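Side-chain contact in Xcc_ctr_pt (Xanthomonas campestris pv. campestris, PDB 6NJW), which probably cleaves DNA by two-metal catalysis as a Class 2 OLD family nuclease, of which this chain is the C-terminal region carrying the Toprim domain: residues P63-L68 and I75-L80. Residues are numbered along the deposited sequence; the frame is centred on the assembly and turned at random.
Sequences PYVKLL and IPHVIL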
ATOM      1  N   PRO A  63      13.420  10.247  -3.226  1.00 39.16           N
ATOM      2  CA  PRO A  63      13.442  10.959  -4.518  1.00 40.25           C
ATOM      3  C   PRO A  63      12.066  11.365  -4.993  1.00 38.88           C
ATOM      4  O   PRO A  63      11.924  12.417  -5.627  1.00 33.43           O
ATOM      5  CB  PRO A  63      14.073   9.937  -5.475  1.00 39.34           C
ATOM      6  CG  PRO A  63      14.855   9.031  -4.576  1.00 44.45           C
ATOM      7  CD  PRO A  63      14.044   8.917  -3.332  1.00 41.23           C
ATOM      8  N   TYR A  64      11.039  10.564  -4.698  1.00 37.39           N
ATOM      9  CA  TYR A  64       9.681  10.922  -5.104  1.00 36.67           C
ATOM     10  C   TYR A  64       9.106  12.046  -4.258  1.00 35.99           C
ATOM     11  O   TYR A  64       8.365  12.898  -4.771  1.00 35.19           O
ATOM     12  CB  TYR A  64       8.784   9.691  -5.035  1.00 36.80           C
ATOM     13  CG  TYR A  64       9.167   8.707  -6.095  1.00 37.54           C
ATOM     14  CD1 TYR A  64      10.206   7.801  -5.887  1.00 43.73           C
ATOM     15  CD2 TYR A  64       8.537   8.715  -7.325  1.00 44.88           C
ATOM     16  CE1 TYR A  64      10.583   6.896  -6.868  1.00 44.84           C
ATOM     17  CE2 TYR A  64       8.906   7.818  -8.321  1.00 49.03           C
ATOM     18  CZ  TYR A  64       9.927   6.915  -8.083  1.00 49.85           C
ATOM     19  OH  TYR A  64      10.287   6.022  -9.065  1.00 56.78           O
ATOM     20  N   VAL A  65       9.383  12.052  -2.952  1.00 35.24           N
ATOM     21  CA  VAL A  65       8.920  13.168  -2.136  1.00 34.08           C
ATOM     22  C   VAL A  65       9.622  14.460  -2.553  1.00 37.75           C
ATOM     23  O   VAL A  65       9.018  15.545  -2.547  1.00 37.89           O
ATOM     24  CB  VAL A  65       9.111  12.852  -0.637  1.00 30.86           C
ATOM     25  CG1 VAL A  65       8.795  14.068   0.219  1.00 34.54           C
ATOM     26  CG2 VAL A  65       8.221  11.694  -0.253  1.00 36.74           C
ATOM     27  N   LYS A  66      10.901  14.373  -2.941  1.00 36.14           N
ATOM     28  CA  LYS A  66      11.560  15.562  -3.489  1.00 35.10           C
ATOM     29  C   LYS A  66      10.859  16.048  -4.752  1.00 32.11           C
ATOM     30  O   LYS A  66      10.617  17.248  -4.919  1.00 35.70           O
ATOM     31  CB  LYS A  66      13.039  15.263  -3.767  1.00 35.12           C
ATOM     32  CG  LYS A  66      13.907  15.198  -2.500  1.00 40.65           C
ATOM     33  CD  LYS A  66      15.342  14.756  -2.849  1.00 43.91           C
ATOM     34  CE  LYS A  66      16.284  14.830  -1.656  1.00 49.07           C
ATOM     35  NZ  LYS A  66      17.674  14.436  -2.067  1.00 48.34           N
ATOM     36  N   LEU A  67      10.494  15.129  -5.640  1.00 35.46           N
ATOM     37  CA  LEU A  67       9.824  15.534  -6.878  1.00 37.90           C
ATOM     38  C   LEU A  67       8.473  16.193  -6.603  1.00 37.92           C
ATOM     39  O   LEU A  67       8.112  17.190  -7.245  1.00 36.37           O
ATOM     40  CB  LEU A  67       9.647  14.325  -7.788  1.00 32.37           C
ATOM     41  CG  LEU A  67       8.783  14.552  -9.030  1.00 40.65           C
ATOM     42  CD1 LEU A  67       9.455  15.564  -9.982  1.00 39.76           C
ATOM     43  CD2 LEU A  67       8.528  13.217  -9.740  1.00 39.17           C
ATOM     44  N   LEU A  68       7.709  15.655  -5.648  1.00 36.74           N
ATOM     45  CA  LEU A  68       6.340  16.106  -5.403  1.00 36.13           C
ATOM     46  C   LEU A  68       6.223  17.144  -4.292  1.00 35.91           C
ATOM     47  O   LEU A  68       5.176  17.781  -4.173  1.00 40.15           O
ATOM     48  CB  LEU A  68       5.439  14.895  -5.079  1.00 40.51           C
ATOM     49  CG  LEU A  68       5.550  13.726  -6.063  1.00 40.39           C
ATOM     50  CD1 LEU A  68       4.903  12.462  -5.493  1.00 39.53           C
ATOM     51  CD2 LEU A  68       4.935  14.074  -7.406  1.00 41.61           C
ATOM     52  N   ILE A  75       2.900  18.683  -5.542  1.00 38.06           N
ATOM     53  CA  ILE A  75       1.735  17.874  -5.899  1.00 35.23           C
ATOM     54  C   ILE A  75       1.296  17.115  -4.650  1.00 37.24           C
ATOM     55  O   ILE A  75       2.141  16.498  -3.986  1.00 36.13           O
ATOM     56  CB  ILE A  75       2.067  16.896  -7.049  1.00 37.31           C
ATOM     57  CG1 ILE A  75       2.297  17.647  -8.365  1.00 40.39           C
ATOM     58  CG2 ILE A  75       0.985  15.853  -7.264  1.00 40.71           C
ATOM     59  CD1 ILE A  75       2.728  16.730  -9.484  1.00 42.43           C
ATOM     60  N   PRO A  76       0.010  17.127  -4.296  1.00 36.79           N
ATOM     61  CA  PRO A  76      -0.446  16.315  -3.156  1.00 38.20           C
ATOM     62  C   PRO A  76      -0.108  14.840  -3.356  1.00 29.66           C
ATOM     63  O   PRO A  76      -0.302  14.277  -4.434  1.00 32.81           O
ATOM     64  CB  PRO A  76      -1.963  16.543  -3.138  1.00 43.69           C
ATOM     65  CG  PRO A  76      -2.204  17.768  -3.967  1.00 41.79           C
ATOM     66  CD  PRO A  76      -1.094  17.849  -4.961  1.00 36.00           C
ATOM     67  N   HIS A  77       0.404  14.203  -2.301  1.00 31.53           N
ATOM     68  CA  HIS A  77       0.772  12.806  -2.411  1.00 32.96           C
ATOM     69  C   HIS A  77       0.668  12.152  -1.042  1.00 32.27           C
ATOM     70  O   HIS A  77       0.630  12.821  -0.012  1.00 36.89           O
ATOM     71  CB  HIS A  77       2.191  12.641  -2.966  1.00 35.38           C
ATOM     72  CG  HIS A  77       3.225  13.279  -2.100  1.00 33.77           C
ATOM     73  ND1 HIS A  77       3.472  14.634  -2.127  1.00 34.61           N
ATOM     74  CD2 HIS A  77       4.025  12.766  -1.135  1.00 36.19           C
ATOM     75  CE1 HIS A  77       4.397  14.926  -1.225  1.00 35.87           C
ATOM     76  NE2 HIS A  77       4.747  13.812  -0.610  1.00 38.03           N
ATOM     77  N   VAL A  78       0.615  10.822  -1.049  1.00 31.19           N
ATOM     78  CA  VAL A  78       0.583  10.030   0.171  1.00 33.85           C
ATOM     79  C   VAL A  78       1.611   8.911   0.028  1.00 32.99           C
ATOM     80  O   VAL A  78       2.092   8.628  -1.060  1.00 34.28           O
ATOM     81  CB  VAL A  78      -0.824   9.459   0.447  1.00 31.49           C
ATOM     82  CG1 VAL A  78      -1.800  10.596   0.738  1.00 33.00           C
ATOM     83  CG2 VAL A  78      -1.312   8.622  -0.749  1.00 32.09           C
ATOM     84  N   ILE A  79       1.936   8.261   1.143  1.00 30.92           N
ATOM     85  CA  ILE A  79       2.856   7.125   1.141  1.00 33.69           C
ATOM     86  C   ILE A  79       2.215   5.958   1.878  1.00 33.10           C
ATOM     87  O   ILE A  79       1.598   6.146   2.928  1.00 34.11           O
ATOM     88  CB  ILE A  79       4.207   7.490   1.805  1.00 34.58           C
ATOM     89  CG1 ILE A  79       5.059   8.338   0.860  1.00 35.95           C
ATOM     90  CG2 ILE A  79       4.970   6.232   2.242  1.00 33.85           C
ATOM     91  CD1 ILE A  79       6.263   9.004   1.560  1.00 34.68           C
ATOM     92  N   LEU A  80       2.391   4.755   1.341  1.00 35.62           N
ATOM     93  CA  LEU A  80       2.025   3.503   1.993  1.00 35.01           C
ATOM     94  C   LEU A  80       3.291   2.672   2.111  1.00 36.56           C
ATOM     95  O   LEU A  80       3.912   2.341   1.094  1.00 35.31           O
ATOM     96  CB  LEU A  80       0.971   2.740   1.177  1.00 32.63           C
ATOM     97  CG  LEU A  80      -0.365   3.475   1.082  1.00 35.21           C
ATOM     98  CD1 LEU A  80      -1.261   2.918  -0.016  1.00 37.28           C
ATOM     99  CD2 LEU A  80      -1.023   3.314   2.430  1.00 41.16           C
TER
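Leu68 fits against His77 in the tight middle of the contact, its CB 3.6 Å from His77 ND1 and its CD1 3.7 Å from His77 CB. The imidazole rises between the backbone N and the carbonyl carbon (chi1 61°), folding back so that ND1 donates to Ile75 O in its own segment, 2.9 Å away and almost straight at 177°. That oxygen lies in the ring plane. NE2 is hydrogen-bonded to Tyr127 OH, so both ring nitrogens are engaged and the rotation of this buried ring is fixed. Across the contact, Ile75 N donates to Leu68 O (2.8 Å), approaching a lone pair of the oxygen within the carbonyl plane and joining the C-terminal end of helix 62-68 to the loop that leads into the strand. Such a helix, packed nearly antiparallel to the next strand of a parallel sheet, belongs to the alpha/beta core of the Toprim fold; strand 77-82 runs on to the magnesium ligand Asp82. Packing is looser toward the strand's C-terminal end, where Val65 CG2 reaches Ile79 CD1 at 3.8 Å and lies 4.1 Å from His77 NE2. Val65 is buried there, and Val100 and Val103 of helix 93-104 also touch it. The solvent side is at Ile75, the one partly exposed residue that touches across: its CD1 meets Leu68 CD2 at 4.0 Å.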